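Local coordinates for protein RTX toxin RtxA (Vibrio vulnificus MO6-24/O, PDB 6IMP) that probably works as a hydrolase, being the alpha/beta-hydrolase-fold effector domain of a MARTX toxin from a pathogenic Vibrio, at residues 100-111 and 128-139; 150-159 and 182-191. One frame throughout, in Å; residues are numbered along the deposited sequence.

Interaction 1 (100-111 and 128-139)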
loop_
_atom_site.group_PDB
_atom_site.type_symbol
_atom_site.label_atom_id
_atom_site.label_comp_id
_atom_site.label_asym_id
_atom_site.label_seq_id
_atom_site.Cartn_x
_atom_site.Cartn_y
_atom_site.Cartn_z
ATOM N N LYS A 100 -14.964 6.137 7.779
ATOM C CA LYS A 100 -14.338 6.632 9.012
ATOM C C LYS A 100 -12.806 6.447 9.027
ATOM O O LYS A 100 -12.085 7.304 9.563
ATOM C CB LYS A 100 -14.982 5.967 10.248
ATOM C CG LYS A 100 -15.360 6.930 11.374
ATOM C CD LYS A 100 -14.187 7.256 12.292
ATOM C CE LYS A 100 -13.871 6.114 13.250
ATOM N NZ LYS A 100 -13.015 6.554 14.390
ATOM N N VAL A 101 -12.308 5.335 8.463
ATOM C CA VAL A 101 -10.848 5.054 8.473
ATOM C C VAL A 101 -10.226 4.490 7.178
ATOM O O VAL A 101 -10.719 3.528 6.581
ATOM C CB VAL A 101 -10.449 4.143 9.654
ATOM C CG1 VAL A 101 -8.934 3.978 9.711
ATOM C CG2 VAL A 101 -10.951 4.729 10.969
ATOM N N VAL A 102 -9.089 5.079 6.803
ATOM C CA VAL A 102 -8.244 4.554 5.732
ATOM C C VAL A 102 -7.135 3.634 6.249
ATOM O O VAL A 102 -6.324 4.014 7.109
ATOM C CB VAL A 102 -7.589 5.686 4.929
ATOM C CG1 VAL A 102 -6.670 5.122 3.845
ATOM C CG2 VAL A 102 -8.657 6.567 4.309
ATOM N N LEU A 103 -7.086 2.438 5.679
ATOM C CA LEU A 103 -5.900 1.611 5.754
ATOM C C LEU A 103 -4.982 1.923 4.567
ATOM O O LEU A 103 -5.184 1.429 3.451
ATOM C CB LEU A 103 -6.301 0.143 5.775
ATOM C CG LEU A 103 -5.300 -0.806 6.419
ATOM C CD1 LEU A 103 -6.004 -2.130 6.669
ATOM C CD2 LEU A 103 -4.056 -1.006 5.550
ATOM N N PHE A 104 -3.985 2.764 4.813
ATOM C CA PHE A 104 -3.012 3.113 3.779
ATOM C C PHE A 104 -1.961 2.027 3.617
ATOM O O PHE A 104 -1.233 1.700 4.573
ATOM C CB PHE A 104 -2.303 4.442 4.094
ATOM C CG PHE A 104 -1.371 4.900 2.993
ATOM C CD1 PHE A 104 -1.851 5.105 1.703
ATOM C CD2 PHE A 104 -0.017 5.062 3.227
ATOM C CE1 PHE A 104 -1.003 5.481 0.681
ATOM C CE2 PHE A 104 0.839 5.449 2.205
ATOM C CZ PHE A 104 0.346 5.657 0.931
ATOM N N LEU A 105 -1.829 1.509 2.404
ATOM C CA LEU A 105 -0.703 0.615 2.112
ATOM C C LEU A 105 0.299 1.304 1.218
ATOM O O LEU A 105 0.053 1.483 0.038
ATOM C CB LEU A 105 -1.169 -0.698 1.483
ATOM C CG LEU A 105 -1.884 -1.656 2.455
ATOM C CD1 LEU A 105 -2.698 -2.680 1.673
ATOM C CD2 LEU A 105 -0.921 -2.361 3.400
ATOM N N HIS A 106 1.436 1.689 1.788
ATOM C CA HIS A 106 2.500 2.280 0.991
ATOM C C HIS A 106 2.996 1.314 -0.066
ATOM O O HIS A 106 2.667 0.138 -0.045
ATOM C CB HIS A 106 3.660 2.699 1.870
ATOM C CG HIS A 106 4.538 1.570 2.296
ATOM N ND1 HIS A 106 5.575 1.107 1.517
ATOM C CD2 HIS A 106 4.593 0.868 3.452
ATOM C CE1 HIS A 106 6.219 0.153 2.168
ATOM N NE2 HIS A 106 5.644 -0.009 3.346
ATOM N N GLY A 107 3.777 1.837 -0.995
ATOM C CA GLY A 107 4.389 1.034 -2.043
ATOM C C GLY A 107 5.902 1.058 -1.937
ATOM O O GLY A 107 6.458 1.173 -0.843
ATOM N N SER A 108 6.556 0.988 -3.092
ATOM C CA SER A 108 7.980 0.667 -3.187
ATOM C C SER A 108 8.863 1.897 -3.095
ATOM O O SER A 108 8.475 2.976 -3.522
ATOM C CB SER A 108 8.254 -0.016 -4.524
ATOM O OG SER A 108 9.577 -0.514 -4.567
ATOM N N GLY A 109 10.072 1.709 -2.580
ATOM C CA GLY A 109 11.164 2.657 -2.804
ATOM C C GLY A 109 11.442 3.674 -1.709
ATOM O O GLY A 109 12.417 4.425 -1.802
ATOM N N SER A 110 10.605 3.709 -0.675
ATOM C CA SER A 110 10.767 4.685 0.418
ATOM C C SER A 110 9.857 4.337 1.567
ATOM O O SER A 110 8.854 3.653 1.370
ATOM C CB SER A 110 10.445 6.109 -0.055
ATOM O OG SER A 110 9.154 6.178 -0.644
ATOM N N SER A 111 10.169 4.878 2.744
ATOM C CA SER A 111 9.371 4.644 3.965
ATOM C C SER A 111 7.946 5.076 3.779
ATOM O O SER A 111 7.662 5.984 3.006
ATOM C CB SER A 111 9.943 5.418 5.158
ATOM O OG SER A 111 10.049 6.807 4.870
ATOM N N ILE A 128 -11.308 12.083 8.772
ATOM C CA ILE A 128 -11.118 10.639 8.546
ATOM C C ILE A 128 -9.739 10.220 9.084
ATOM O O ILE A 128 -8.734 10.903 8.832
ATOM C CB ILE A 128 -11.238 10.282 7.042
ATOM C CG1 ILE A 128 -12.655 10.579 6.538
ATOM C CG2 ILE A 128 -10.913 8.814 6.798
ATOM C CD1 ILE A 128 -12.795 10.566 5.028
ATOM N N ASP A 129 -9.699 9.111 9.833
ATOM C CA ASP A 129 -8.431 8.597 10.382
ATOM C C ASP A 129 -7.697 7.816 9.309
ATOM O O ASP A 129 -8.318 7.131 8.497
ATOM C CB ASP A 129 -8.648 7.670 11.589
ATOM C CG ASP A 129 -9.539 8.272 12.649
ATOM O OD1 ASP A 129 -9.246 9.388 13.105
ATOM O OD2 ASP A 129 -10.529 7.616 13.039
ATOM N N MET A 130 -6.372 7.888 9.329
ATOM C CA MET A 130 -5.560 7.119 8.396
ATOM C C MET A 130 -4.517 6.295 9.137
ATOM O O MET A 130 -3.692 6.857 9.876
ATOM C CB MET A 130 -4.876 8.049 7.416
ATOM C CG MET A 130 -4.365 7.342 6.186
ATOM S SD MET A 130 -3.067 8.280 5.387
ATOM C CE MET A 130 -3.425 7.862 3.692
ATOM N N LEU A 131 -4.573 4.968 8.949
ATOM C CA LEU A 131 -3.515 4.057 9.439
ATOM C C LEU A 131 -2.374 3.964 8.440
ATOM O O LEU A 131 -2.590 3.613 7.283
ATOM C CB LEU A 131 -4.053 2.642 9.711
ATOM C CG LEU A 131 -2.962 1.606 10.073
ATOM C CD1 LEU A 131 -2.278 1.984 11.376
ATOM C CD2 LEU A 131 -3.485 0.171 10.153
ATOM N N ALA A 132 -1.160 4.230 8.913
ATOM C CA ALA A 132 0.010 4.327 8.040
ATOM C C ALA A 132 1.218 3.601 8.618
ATOM O O ALA A 132 2.044 4.201 9.327
ATOM C CB ALA A 132 0.348 5.781 7.779
ATOM N N VAL A 133 1.333 2.326 8.253
ATOM C CA VAL A 133 2.312 1.402 8.831
ATOM C C VAL A 133 3.222 0.821 7.752
ATOM O O VAL A 133 2.759 0.398 6.686
ATOM C CB VAL A 133 1.599 0.259 9.566
ATOM C CG1 VAL A 133 2.589 -0.768 10.089
ATOM C CG2 VAL A 133 0.778 0.830 10.705
ATOM N N ASN A 134 4.523 0.830 8.034
ATOM C CA ASN A 134 5.513 0.191 7.167
ATOM C C ASN A 134 5.334 -1.327 7.107
ATOM O O ASN A 134 5.258 -2.004 8.127
ATOM C CB ASN A 134 6.927 0.470 7.673
ATOM C CG ASN A 134 7.411 1.853 7.333
ATOM O OD1 ASN A 134 7.541 2.212 6.166
ATOM N ND2 ASN A 134 7.720 2.628 8.352
ATOM N N LEU A 135 5.360 -1.853 5.897
ATOM C CA LEU A 135 5.550 -3.278 5.668
ATOM C C LEU A 135 6.940 -3.685 6.134
ATOM O O LEU A 135 7.828 -2.833 6.271
ATOM C CB LEU A 135 5.418 -3.570 4.185
ATOM C CG LEU A 135 4.106 -3.072 3.584
ATOM C CD1 LEU A 135 4.223 -2.910 2.080
ATOM C CD2 LEU A 135 2.988 -4.031 3.956
ATOM N N ARG A 136 7.147 -4.980 6.357
ATOM C CA ARG A 136 8.475 -5.465 6.739
ATOM C C ARG A 136 9.571 -4.922 5.813
ATOM O O ARG A 136 9.431 -4.948 4.591
ATOM C CB ARG A 136 8.530 -6.984 6.726
ATOM C CG ARG A 136 8.474 -7.589 5.340
ATOM C CD ARG A 136 8.404 -9.088 5.431
ATOM N NE ARG A 136 7.134 -9.534 5.985
ATOM C CZ ARG A 136 6.868 -10.792 6.308
ATOM N NH1 ARG A 136 5.683 -11.108 6.811
ATOM N NH2 ARG A 136 7.772 -11.745 6.091
ATOM N N GLY A 137 10.651 -4.428 6.412
ATOM C CA GLY A 137 11.839 -4.000 5.665
ATOM C C GLY A 137 11.799 -2.538 5.270
ATOM O O GLY A 137 12.756 -2.016 4.684
ATOM N N TYR A 138 10.700 -1.875 5.626
ATOM C CA TYR A 138 10.447 -0.504 5.248
ATOM C C TYR A 138 10.323 0.323 6.503
ATOM O O TYR A 138 9.762 -0.133 7.505
ATOM C CB TYR A 138 9.153 -0.415 4.457
ATOM C CG TYR A 138 9.312 -0.786 3.006
ATOM C CD1 TYR A 138 9.798 0.136 2.091
ATOM C CD2 TYR A 138 8.963 -2.051 2.543
ATOM C CE1 TYR A 138 9.918 -0.180 0.751
ATOM C CE2 TYR A 138 9.084 -2.380 1.201
ATOM C CZ TYR A 138 9.565 -1.441 0.307
ATOM O OH TYR A 138 9.710 -1.759 -1.033
ATOM N N GLY A 139 10.817 1.558 6.424
ATOM C CA GLY A 139 10.903 2.461 7.576
ATOM C C GLY A 139 11.607 1.832 8.763
ATOM O O GLY A 139 12.794 1.510 8.693
HETATM O O HOH W 1 -0.728 0.921 7.424
#
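His106 lies against Leu135 and Tyr138 just beyond the ends of both strands. Its CG sits between the backbone N and the carbonyl carbon (chi1 78°), which swings the imidazole across to the 128-139 side. There NE2 accepts the N-H of Leu135, in the ring plane, at 3.2 Å from Leu135 N. Leu135 CD1 lies over one imidazole face, 3.8 Å from the ring centroid. The edge at His106 CE1 points into the face of Tyr138, a T-shaped pair with ring centroids 4.6 Å apart and planes at 66°. The Tyr138 hydroxyl reaches beyond the contact to the carbonyl of Tyr41.

Further back, strands 101-105 and 129-133 run parallel. Val102 is bonded through both its backbone N and its O: the N donates to Asp129 O (2.8 Å), and the O accepts from Leu131 N. Val102 and Met130 lie side by side and point the same way, Val102 CB 3.8 Å from Met130 CG, on the face covered by helix 112-124. The Met130 thioether then bends toward Phe104, with CE 3.6 Å from Phe104 CB and the sulfur oblique to the ring in a Met-aromatic contact. Past Phe104 the strands part, and a water takes over, donating to Phe104 O and accepting from Val133 N. At the opposite end Lys100 curls its chain back so that NZ meets Asp129 OD2, 3.0 Å away, in a salt bridge.

With NE2 accepting from Leu135 N and ND1 donating to Gly107 O, both ring nitrogens are used, which should fix the turn of the ring and tie the loop after one strand to the loop after the other.

Interaction 2 (150-159 and 182-191); sequences LYQDARTMFN and PIAADLARYA
Arg155 NH2 reaches Asp186 OD1 across the helices at 3.4 Å, a weak hydrogen bond within a salt bridge. The oxygen stands at the edge of the guanidinium, near its plane, while the carboxylate itself is turned 61° away from that plane. The other oxygen, OD2, forms a longer salt bridge to Arg189 one turn on, and it also sits over a face of the Tyr151 ring, 3.4 Å from Tyr151 CD2. Asp186 CG is anti to the backbone N, which directs the carboxylate across the gap toward Arg155 and Tyr151. Arg155 also lies along Tyr190: its CD is over the ring centre, 3.5 Å from the centroid, and the guanidinium, farther along the chain, lies flat on the ring with the planes only 11° apart.

Helices 147-164 and 180-192 pack on one side of the central sheet, flanking strand 172-177 in sequence; the second starts at a GxSxG pattern that fits the nucleophile elbow of an alpha/beta hydrolase. Their short segments cross at -57° with the axes 9.1 Å apart.

Beside the charged cluster the contact is apolar. Ala154 offers its small CB to Ile183 CG2 at 3.9 Å, and Leu187 CD1 reaches over the Ala154 carbonyl to Phe158 CB, 3.8 Å away. Farther along, the outer end of the Phe158 ring meets the methyl of Ala191, while Phe158 and Leu187 both continue down onto Leu103 of the sheet.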
loop_
_atom_site.group_PDB
_atom_site.type_symbol
_atom_site.label_atom_id
_atom_site.label_comp_id
_atom_site.label_asym_id
_atom_site.label_seq_id
_atom_site.Cartn_x
_atom_site.Cartn_y
_atom_site.Cartn_z
ATOM N N LEU A 150 4.623 -9.350 2.525
ATOM C CA LEU A 150 3.928 -8.065 2.477
ATOM C C LEU A 150 2.422 -8.237 2.571
ATOM O O LEU A 150 1.740 -7.435 3.214
ATOM C CB LEU A 150 4.296 -7.302 1.211
ATOM C CG LEU A 150 5.784 -6.979 1.019
ATOM C CD1 LEU A 150 5.971 -5.962 -0.096
ATOM C CD2 LEU A 150 6.421 -6.460 2.291
ATOM N N TYR A 151 1.902 -9.288 1.946
ATOM C CA TYR A 151 0.465 -9.584 2.024
ATOM C C TYR A 151 0.057 -9.901 3.447
ATOM O O TYR A 151 -1.019 -9.527 3.889
ATOM C CB TYR A 151 0.082 -10.768 1.138
ATOM C CG TYR A 151 0.278 -10.581 -0.364
ATOM C CD1 TYR A 151 0.097 -9.346 -0.983
ATOM C CD2 TYR A 151 0.604 -11.667 -1.167
ATOM C CE1 TYR A 151 0.264 -9.207 -2.355
ATOM C CE2 TYR A 151 0.768 -11.534 -2.527
ATOM C CZ TYR A 151 0.602 -10.308 -3.118
ATOM O OH TYR A 151 0.760 -10.189 -4.481
ATOM N N GLN A 152 0.917 -10.613 4.151
ATOM C CA GLN A 152 0.670 -10.945 5.551
ATOM C C GLN A 152 0.652 -9.703 6.436
ATOM O O GLN A 152 -0.307 -9.477 7.189
ATOM C CB GLN A 152 1.708 -11.951 6.046
ATOM C CG GLN A 152 1.344 -13.384 5.690
ATOM C CD GLN A 152 0.220 -13.927 6.556
ATOM O OE1 GLN A 152 0.005 -13.477 7.700
ATOM N NE2 GLN A 152 -0.505 -14.902 6.022
ATOM N N ASP A 153 1.684 -8.874 6.289
ATOM C CA ASP A 153 1.785 -7.616 7.030
ATOM C C ASP A 153 0.547 -6.741 6.804
ATOM O O ASP A 153 0.100 -6.038 7.703
ATOM C CB ASP A 153 3.050 -6.865 6.622
ATOM C CG ASP A 153 4.325 -7.627 6.966
ATOM O OD1 ASP A 153 4.261 -8.583 7.769
ATOM O OD2 ASP A 153 5.397 -7.269 6.427
ATOM N N ALA A 154 -0.032 -6.828 5.611
ATOM C CA ALA A 154 -1.287 -6.155 5.329
ATOM C C ALA A 154 -2.402 -6.598 6.283
ATOM O O ALA A 154 -3.254 -5.803 6.676
ATOM C CB ALA A 154 -1.692 -6.403 3.892
ATOM N N ARG A 155 -2.377 -7.867 6.663
ATOM C CA ARG A 155 -3.452 -8.450 7.458
ATOM C C ARG A 155 -3.271 -8.110 8.925
ATOM O O ARG A 155 -4.248 -7.915 9.659
ATOM C CB ARG A 155 -3.489 -9.962 7.282
ATOM C CG ARG A 155 -3.240 -10.426 5.855
ATOM C CD ARG A 155 -4.205 -11.520 5.471
ATOM N NE ARG A 155 -4.090 -11.919 4.073
ATOM C CZ ARG A 155 -3.684 -13.114 3.649
ATOM N NH1 ARG A 155 -3.290 -14.045 4.515
ATOM N NH2 ARG A 155 -3.660 -13.387 2.341
ATOM N N THR A 156 -2.016 -8.075 9.360
ATOM C CA THR A 156 -1.690 -7.560 10.675
ATOM C C THR A 156 -2.319 -6.198 10.807
ATOM O O THR A 156 -3.107 -5.950 11.721
ATOM C CB THR A 156 -0.175 -7.424 10.858
ATOM O OG1 THR A 156 0.428 -8.708 10.720
ATOM C CG2 THR A 156 0.161 -6.841 12.235
ATOM N N MET A 157 -2.003 -5.337 9.847
ATOM C CA MET A 157 -2.454 -3.964 9.866
ATOM C C MET A 157 -3.959 -3.920 9.881
ATOM O O MET A 157 -4.544 -3.162 10.635
ATOM C CB MET A 157 -1.939 -3.223 8.650
ATOM C CG MET A 157 -0.476 -2.868 8.726
ATOM S SD MET A 157 0.009 -2.232 7.124
ATOM C CE MET A 157 1.677 -2.853 6.983
ATOM N N PHE A 158 -4.589 -4.730 9.044
ATOM C CA PHE A 158 -6.041 -4.840 9.091
ATOM C C PHE A 158 -6.499 -5.186 10.493
ATOM O O PHE A 158 -7.227 -4.422 11.119
ATOM C CB PHE A 158 -6.562 -5.891 8.126
ATOM C CG PHE A 158 -8.047 -5.830 7.933
ATOM C CD1 PHE A 158 -8.648 -4.652 7.494
ATOM C CD2 PHE A 158 -8.847 -6.926 8.188
ATOM C CE1 PHE A 158 -10.013 -4.576 7.303
ATOM C CE2 PHE A 158 -10.217 -6.858 7.997
ATOM C CZ PHE A 158 -10.801 -5.678 7.562
ATOM N N ASN A 159 -6.022 -6.316 11.000
ATOM C CA ASN A 159 -6.475 -6.834 12.283
ATOM C C ASN A 159 -6.310 -5.800 13.383
ATOM O O ASN A 159 -7.184 -5.664 14.225
ATOM C CB ASN A 159 -5.743 -8.125 12.645
ATOM C CG ASN A 159 -6.201 -9.308 11.813
ATOM O OD1 ASN A 159 -7.397 -9.483 11.543
ATOM N ND2 ASN A 159 -5.250 -10.134 11.405
ATOM N N PRO A 182 -1.652 -3.849 -5.704
ATOM C CA PRO A 182 -1.881 -5.299 -5.673
ATOM C C PRO A 182 -1.924 -5.887 -4.256
ATOM O O PRO A 182 -2.653 -6.847 -4.007
ATOM C CB PRO A 182 -0.675 -5.860 -6.434
ATOM C CG PRO A 182 0.372 -4.804 -6.321
ATOM C CD PRO A 182 -0.371 -3.514 -6.350
ATOM N N ILE A 183 -1.145 -5.325 -3.335
ATOM C CA ILE A 183 -1.192 -5.790 -1.950
ATOM C C ILE A 183 -2.576 -5.534 -1.368
ATOM O O ILE A 183 -3.188 -6.418 -0.761
ATOM C CB ILE A 183 -0.149 -5.100 -1.064
ATOM C CG1 ILE A 183 1.260 -5.456 -1.538
ATOM C CG2 ILE A 183 -0.331 -5.540 0.381
ATOM C CD1 ILE A 183 2.338 -4.534 -1.002
ATOM N N ALA A 184 -3.037 -4.301 -1.537
ATOM C CA ALA A 184 -4.358 -3.895 -1.093
ATOM C C ALA A 184 -5.431 -4.814 -1.684
ATOM O O ALA A 184 -6.409 -5.155 -1.019
ATOM C CB ALA A 184 -4.608 -2.451 -1.484
ATOM N N ALA A 185 -5.237 -5.224 -2.930
ATOM C CA ALA A 185 -6.165 -6.147 -3.568
ATOM C C ALA A 185 -6.237 -7.461 -2.806
ATOM O O ALA A 185 -7.327 -7.926 -2.517
ATOM C CB ALA A 185 -5.798 -6.387 -5.028
ATOM N N ASP A 186 -5.091 -8.033 -2.439
ATOM C CA ASP A 186 -5.090 -9.290 -1.670
ATOM C C ASP A 186 -5.767 -9.127 -0.297
ATOM O O ASP A 186 -6.545 -9.993 0.121
ATOM C CB ASP A 186 -3.677 -9.870 -1.507
ATOM C CG ASP A 186 -3.686 -11.386 -1.223
ATOM O OD1 ASP A 186 -4.628 -11.892 -0.568
ATOM O OD2 ASP A 186 -2.747 -12.076 -1.669
ATOM N N LEU A 187 -5.500 -8.022 0.387
ATOM C CA LEU A 187 -6.185 -7.758 1.647
ATOM C C LEU A 187 -7.691 -7.724 1.406
ATOM O O LEU A 187 -8.452 -8.433 2.062
ATOM C CB LEU A 187 -5.724 -6.446 2.277
ATOM C CG LEU A 187 -6.245 -6.203 3.702
ATOM C CD1 LEU A 187 -5.747 -7.264 4.666
ATOM C CD2 LEU A 187 -5.824 -4.833 4.201
ATOM N N ALA A 188 -8.113 -6.945 0.420
ATOM C CA ALA A 188 -9.536 -6.800 0.143
ATOM C C ALA A 188 -10.184 -8.181 0.018
ATOM O O ALA A 188 -11.245 -8.427 0.586
ATOM C CB ALA A 188 -9.759 -5.979 -1.120
ATOM N N ARG A 189 -9.501 -9.087 -0.680
ATOM C CA ARG A 189 -9.980 -10.457 -0.873
ATOM C C ARG A 189 -10.121 -11.158 0.467
ATOM O O ARG A 189 -11.232 -11.515 0.881
ATOM C CB ARG A 189 -9.021 -11.245 -1.777
ATOM C CG ARG A 189 -9.370 -12.715 -1.943
ATOM C CD ARG A 189 -8.708 -13.299 -3.182
ATOM N NE ARG A 189 -7.264 -13.500 -3.009
ATOM C CZ ARG A 189 -6.390 -13.668 -4.006
ATOM N NH1 ARG A 189 -6.784 -13.637 -5.275
ATOM N NH2 ARG A 189 -5.104 -13.836 -3.735
ATOM N N TYR A 190 -9.000 -11.293 1.166
ATOM C CA TYR A 190 -8.984 -11.952 2.459
ATOM C C TYR A 190 -10.089 -11.444 3.410
ATOM O O TYR A 190 -10.686 -12.239 4.127
ATOM C CB TYR A 190 -7.595 -11.834 3.104
ATOM C CG TYR A 190 -7.585 -11.980 4.606
ATOM C CD1 TYR A 190 -7.776 -10.883 5.416
ATOM C CD2 TYR A 190 -7.382 -13.208 5.208
ATOM C CE1 TYR A 190 -7.764 -10.995 6.797
ATOM C CE2 TYR A 190 -7.381 -13.338 6.592
ATOM C CZ TYR A 190 -7.568 -12.223 7.381
ATOM O OH TYR A 190 -7.565 -12.312 8.755
ATOM N N ALA A 191 -10.376 -10.143 3.396
ATOM C CA ALA A 191 -11.319 -9.558 4.370
ATOM C C ALA A 191 -12.756 -9.987 4.111
ATOM O O ALA A 191 -13.499 -10.288 5.047
ATOM C CB ALA A 191 -11.222 -8.045 4.376
#

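Overall arrangement
Along the chain the two contacts come in series: interaction 1 closes the beta-alpha-beta unit of strand 101-105, helix 112-124 and strand 129-133 before interaction 2 pairs helices 147-164 and 180-192. Their centres lie about 12 Å apart, and they touch directly. Leu105 of interaction 1 packs on Ala184, Met157 reaches Val133 and Leu135, and Arg136 forms a salt bridge with Asp153 at 2.9 Å between Arg136 NE and Asp153 OD2. The helix pair thus rests on the sheet face opposite helix 112-124. Together they make a layered alpha/beta/alpha core, as in other alpha/beta hydrolases, around strand 172-177, which probably leads into the nucleophile elbow.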